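Local coordinates for putative periplasmic protein (Bacteroides eggerthii, PDB 4HBR) that is of unknown function but is a putative periplasmic protein of the DUF2874 (PF11396) family, built on a long antiparallel beta sheet, at residues Asp34-Asn38 and Gly39-Arg43; Glu60-Asp63 and Glu64-Ala67. One frame throughout, in Å; residues are numbered along the deposited sequence.

Contact 1 of 2, residues Asp34-Asn38 and Gly39-Arg43; sequences DFVMN and GFDTR
F35 and T42 face each other as a hydrogen-bonded antiparallel pair: F35 N donates to T42 O at 3.0 Å, and T42 N returns a bond to F35 O. M37 and F40 form the second such pair and close a two-residue hairpin through a type I' turn, M37 N lying 2.9 Å from F40 O. N38 and G39 make the bend with positive phi at both positions, as this turn requires.

Among the side chains, T42 CB sits over the F35 ring in a CH-pi contact, 4.3 Å from the centroid; Y16 also meets this ring. T42 holds CG2 opposite its own backbone N (chi1 -53°, measured to OG1), which lays this methyl 3.8 Å from F35 CZ and leaves T42 OG1 3.4 Å from M37 CB. On the opposite face of the sheet, which D34 and R43 share, V36 CG2 lies 3.5 Å from D41 OD1.

The carboxylate of D34 and the guanidinium of R43 do not touch. A water donates to D34 OD2 (2.6 Å from the water oxygen) and accepts from R43 NH1. R43 NH2 forms a salt bridge with D58 and a hydrogen bond with Q56 of strand 52-58, so D58 is probably the main counter-charge, with D34 acting through the water.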
loop_
_atom_site.group_PDB
_atom_site.type_symbol
_atom_site.label_atom_id
_atom_site.label_comp_id
_atom_site.label_asym_id
_atom_site.label_seq_id
_atom_site.Cartn_x
_atom_site.Cartn_y
_atom_site.Cartn_z
ATOM N N ASP A 34 4.859 -9.865 -4.646
ATOM C CA ASP A 34 5.114 -8.589 -5.313
ATOM C C ASP A 34 5.128 -8.832 -6.833
ATOM O O ASP A 34 5.894 -9.670 -7.308
ATOM C CB ASP A 34 6.450 -8.014 -4.792
ATOM C CG ASP A 34 6.867 -6.700 -5.413
ATOM O OD1 ASP A 34 7.528 -6.728 -6.482
ATOM O OD2 ASP A 34 6.602 -5.649 -4.800
ATOM N N PHE A 35 4.239 -8.144 -7.586
ATOM C CA PHE A 35 4.082 -8.275 -9.058
ATOM C C PHE A 35 3.377 -7.042 -9.634
ATOM O O PHE A 35 2.870 -6.214 -8.878
ATOM C CB PHE A 35 3.284 -9.556 -9.425
ATOM C CG PHE A 35 1.951 -9.680 -8.718
ATOM C CD1 PHE A 35 1.879 -10.137 -7.398
ATOM C CD2 PHE A 35 0.772 -9.291 -9.348
ATOM C CE1 PHE A 35 0.658 -10.185 -6.720
ATOM C CE2 PHE A 35 -0.453 -9.340 -8.663
ATOM C CZ PHE A 35 -0.499 -9.807 -7.362
ATOM N N VAL A 36 3.310 -6.946 -10.968
ATOM C CA VAL A 36 2.641 -5.859 -11.690
ATOM C C VAL A 36 1.282 -6.383 -12.194
ATOM O O VAL A 36 1.202 -7.455 -12.806
ATOM C CB VAL A 36 3.531 -5.300 -12.841
ATOM C CG1 VAL A 36 2.806 -4.211 -13.636
ATOM C CG2 VAL A 36 4.859 -4.774 -12.298
HETATM N N MSE A 37 0.222 -5.648 -11.877
HETATM C CA MSE A 37 -1.160 -5.967 -12.242
HETATM C C MSE A 37 -1.803 -4.729 -12.852
HETATM O O MSE A 37 -1.895 -3.706 -12.181
HETATM C CB MSE A 37 -1.939 -6.462 -10.986
HETATM C CG MSE A 37 -3.284 -7.128 -11.293
HETATM SE SE MSE A 37 -3.254 -8.430 -12.746
HETATM C CE MSE A 37 -2.095 -9.780 -11.945
ATOM N N ASN A 38 -2.189 -4.793 -14.124
ATOM C CA ASN A 38 -2.850 -3.680 -14.851
ATOM C C ASN A 38 -1.971 -2.398 -14.869
ATOM O O ASN A 38 -2.500 -1.286 -14.757
ATOM C CB ASN A 38 -4.247 -3.358 -14.213
ATOM C CG ASN A 38 -5.211 -4.525 -14.141
ATOM O OD1 ASN A 38 -5.527 -5.169 -15.146
ATOM N ND2 ASN A 38 -5.714 -4.807 -12.948
ATOM N N GLY A 39 -0.651 -2.572 -14.957
ATOM C CA GLY A 39 0.313 -1.470 -14.938
ATOM C C GLY A 39 0.659 -0.932 -13.557
ATOM O O GLY A 39 1.468 -0.001 -13.438
ATOM N N PHE A 40 0.065 -1.510 -12.495
ATOM C CA PHE A 40 0.338 -1.057 -11.131
ATOM C C PHE A 40 1.099 -2.068 -10.327
ATOM O O PHE A 40 0.761 -3.249 -10.380
ATOM C CB PHE A 40 -0.972 -0.741 -10.387
ATOM C CG PHE A 40 -1.820 0.380 -10.950
ATOM C CD1 PHE A 40 -1.343 1.687 -10.983
ATOM C CD2 PHE A 40 -3.117 0.138 -11.390
ATOM C CE1 PHE A 40 -2.135 2.729 -11.478
ATOM C CE2 PHE A 40 -3.914 1.187 -11.869
ATOM C CZ PHE A 40 -3.416 2.475 -11.910
ATOM N N ASP A 41 2.094 -1.605 -9.550
ATOM C CA ASP A 41 2.827 -2.450 -8.599
ATOM C C ASP A 41 1.845 -2.904 -7.542
ATOM O O ASP A 41 1.122 -2.080 -6.985
ATOM C CB ASP A 41 4.032 -1.725 -7.965
ATOM C CG ASP A 41 5.146 -1.428 -8.946
ATOM O OD1 ASP A 41 5.360 -2.244 -9.872
ATOM O OD2 ASP A 41 5.813 -0.386 -8.786
ATOM N N THR A 42 1.743 -4.217 -7.353
ATOM C CA THR A 42 0.801 -4.854 -6.444
ATOM C C THR A 42 1.528 -5.756 -5.468
ATOM O O THR A 42 2.445 -6.472 -5.851
ATOM C CB THR A 42 -0.245 -5.652 -7.275
ATOM O OG1 THR A 42 -0.818 -4.789 -8.256
ATOM C CG2 THR A 42 -1.350 -6.279 -6.417
ATOM N N ARG A 43 1.105 -5.730 -4.211
ATOM C CA ARG A 43 1.633 -6.571 -3.144
ATOM C C ARG A 43 0.461 -7.215 -2.425
ATOM O O ARG A 43 -0.564 -6.562 -2.237
ATOM C CB ARG A 43 2.517 -5.778 -2.178
ATOM C CG ARG A 43 3.803 -5.265 -2.813
ATOM C CD ARG A 43 4.546 -4.287 -1.903
ATOM N NE ARG A 43 3.745 -3.095 -1.572
ATOM C CZ ARG A 43 3.518 -2.055 -2.379
ATOM N NH1 ARG A 43 3.994 -2.046 -3.618
ATOM N NH2 ARG A 43 2.795 -1.028 -1.955
HETATM O O HOH W 1 6.216 -3.056 -5.100
#

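Contact 2 of 2, residues Glu60-Asp63 and Glu64-Ala67; sequences ETLD and EVPA
The backbone of T61-V65 folds back on itself through two overlapping type I turns, with L62-D63 and D63-E64 at their corners, each closed by a weak bond: E64 N to T61 O at 3.4 Å and V65 N to L62 O at 3.3 Å. A water donates to both L62 O and V65 O, linking the two carbonyls at the ends of the second turn.

V65 packs against the L62 carbonyl: its CG2, placed between the backbone N and the carbonyl carbon, comes to 3.2 Å from L62 O. The methyls of the two residues meet more loosely, L62 CD2 lying 4.4 Å from V65 CG1. L62 touches V83 and V86 of strand 82-90, I100 of strand 97-104, and F70 and F73 of helix 67-75, and V65 joins it on V86 and F70. In this connection from strand 52-58, L62 and V65 thus sit between helix 67-75 and the antiparallel sheet; P66 is the N-cap residue of that helix.

Away from these apolar groups, T61 OG1 donates to D63 OD1, 2.7 Å away, meeting it from above the carboxylate plane. D63 CG sits between its backbone N and carbonyl carbon (chi1 59°), which brings OD1 back to the T61 hydroxyl. D63 and E64 run alongside each other with carboxylate planes perpendicular, D63 OD1 and E64 OE2 being 4.1 Å apart; the hydroxyl proton probably eases the repulsion at D63.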
loop_
_atom_site.group_PDB
_atom_site.type_symbol
_atom_site.label_atom_id
_atom_site.label_comp_id
_atom_site.label_asym_id
_atom_site.label_seq_id
_atom_site.Cartn_x
_atom_site.Cartn_y
_atom_site.Cartn_z
ATOM N N GLU A 60 0.296 5.547 -7.446
ATOM C CA GLU A 60 1.397 6.509 -7.598
ATOM C C GLU A 60 0.960 7.980 -7.695
ATOM O O GLU A 60 1.653 8.842 -7.148
ATOM C CB GLU A 60 2.277 6.161 -8.820
ATOM C CG GLU A 60 3.070 4.876 -8.625
ATOM C CD GLU A 60 3.954 4.412 -9.767
ATOM O OE1 GLU A 60 3.974 5.065 -10.837
ATOM O OE2 GLU A 60 4.625 3.370 -9.585
ATOM N N THR A 61 -0.139 8.271 -8.404
ATOM C CA THR A 61 -0.625 9.631 -8.630
ATOM C C THR A 61 -2.006 9.855 -7.995
ATOM O O THR A 61 -2.783 8.918 -7.859
ATOM C CB THR A 61 -0.631 9.926 -10.149
ATOM O OG1 THR A 61 -1.349 8.894 -10.845
ATOM C CG2 THR A 61 0.790 10.039 -10.721
ATOM N N LEU A 62 -2.309 11.106 -7.635
ATOM C CA LEU A 62 -3.571 11.516 -7.012
ATOM C C LEU A 62 -4.773 11.464 -7.942
ATOM O O LEU A 62 -5.910 11.561 -7.470
ATOM C CB LEU A 62 -3.452 12.938 -6.439
ATOM C CG LEU A 62 -2.475 13.140 -5.278
ATOM C CD1 LEU A 62 -2.274 14.612 -5.024
ATOM C CD2 LEU A 62 -2.949 12.459 -4.044
ATOM N N ASP A 63 -4.557 11.321 -9.245
ATOM C CA ASP A 63 -5.676 11.237 -10.194
ATOM C C ASP A 63 -6.429 9.876 -10.075
ATOM O O ASP A 63 -7.467 9.697 -10.701
ATOM C CB ASP A 63 -5.232 11.523 -11.651
ATOM C CG ASP A 63 -4.167 10.636 -12.276
ATOM O OD1 ASP A 63 -3.791 9.630 -11.649
ATOM O OD2 ASP A 63 -3.724 10.944 -13.422
ATOM N N GLU A 64 -5.936 8.949 -9.242
ATOM C CA GLU A 64 -6.599 7.670 -9.024
ATOM C C GLU A 64 -7.466 7.634 -7.756
ATOM O O GLU A 64 -8.346 6.782 -7.648
ATOM C CB GLU A 64 -5.563 6.560 -8.944
ATOM C CG GLU A 64 -4.782 6.348 -10.231
ATOM C CD GLU A 64 -5.466 5.663 -11.395
ATOM O OE1 GLU A 64 -6.528 5.029 -11.187
ATOM O OE2 GLU A 64 -4.943 5.787 -12.529
ATOM N N VAL A 65 -7.259 8.567 -6.828
ATOM C CA VAL A 65 -7.902 8.540 -5.517
ATOM C C VAL A 65 -9.367 8.997 -5.561
ATOM O O VAL A 65 -9.749 9.802 -6.440
ATOM C CB VAL A 65 -7.088 9.355 -4.459
ATOM C CG1 VAL A 65 -5.619 8.968 -4.474
ATOM C CG2 VAL A 65 -7.248 10.873 -4.611
ATOM N N PRO A 66 -10.188 8.532 -4.576
ATOM C CA PRO A 66 -11.559 9.078 -4.447
ATOM C C PRO A 66 -11.529 10.610 -4.324
ATOM O O PRO A 66 -10.606 11.135 -3.719
ATOM C CB PRO A 66 -12.074 8.445 -3.151
ATOM C CG PRO A 66 -11.212 7.251 -2.899
ATOM C CD PRO A 66 -9.877 7.566 -3.493
ATOM N N ALA A 67 -12.510 11.326 -4.860
ATOM C CA ALA A 67 -12.533 12.799 -4.846
ATOM C C ALA A 67 -12.468 13.382 -3.411
ATOM O O ALA A 67 -11.815 14.408 -3.210
ATOM C CB ALA A 67 -13.773 13.308 -5.574
HETATM O O HOH W 2 -8.912 11.972 -7.880
#

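Contact 1 closes before contact 2 opens, and strand 52-58 lies between them in the chain. Their centres are about 16 Å apart, yet the side chains meet: F40 CZ, at the end of the ring beside the hairpin turn, packs on E64 OE2 at 3.7 Å, and W59 touches both F40, edge-to-face, and E64. The acidic groups also draw close, with D41 OD2 and E60 OE2 4.0 Å apart, which probably makes this border between hairpin and connection locally negative. The hairpin of contact 1 supplies two neighbouring sheet strands, whereas contact 2 carries the chain from strand 52-58 into helix 67-75.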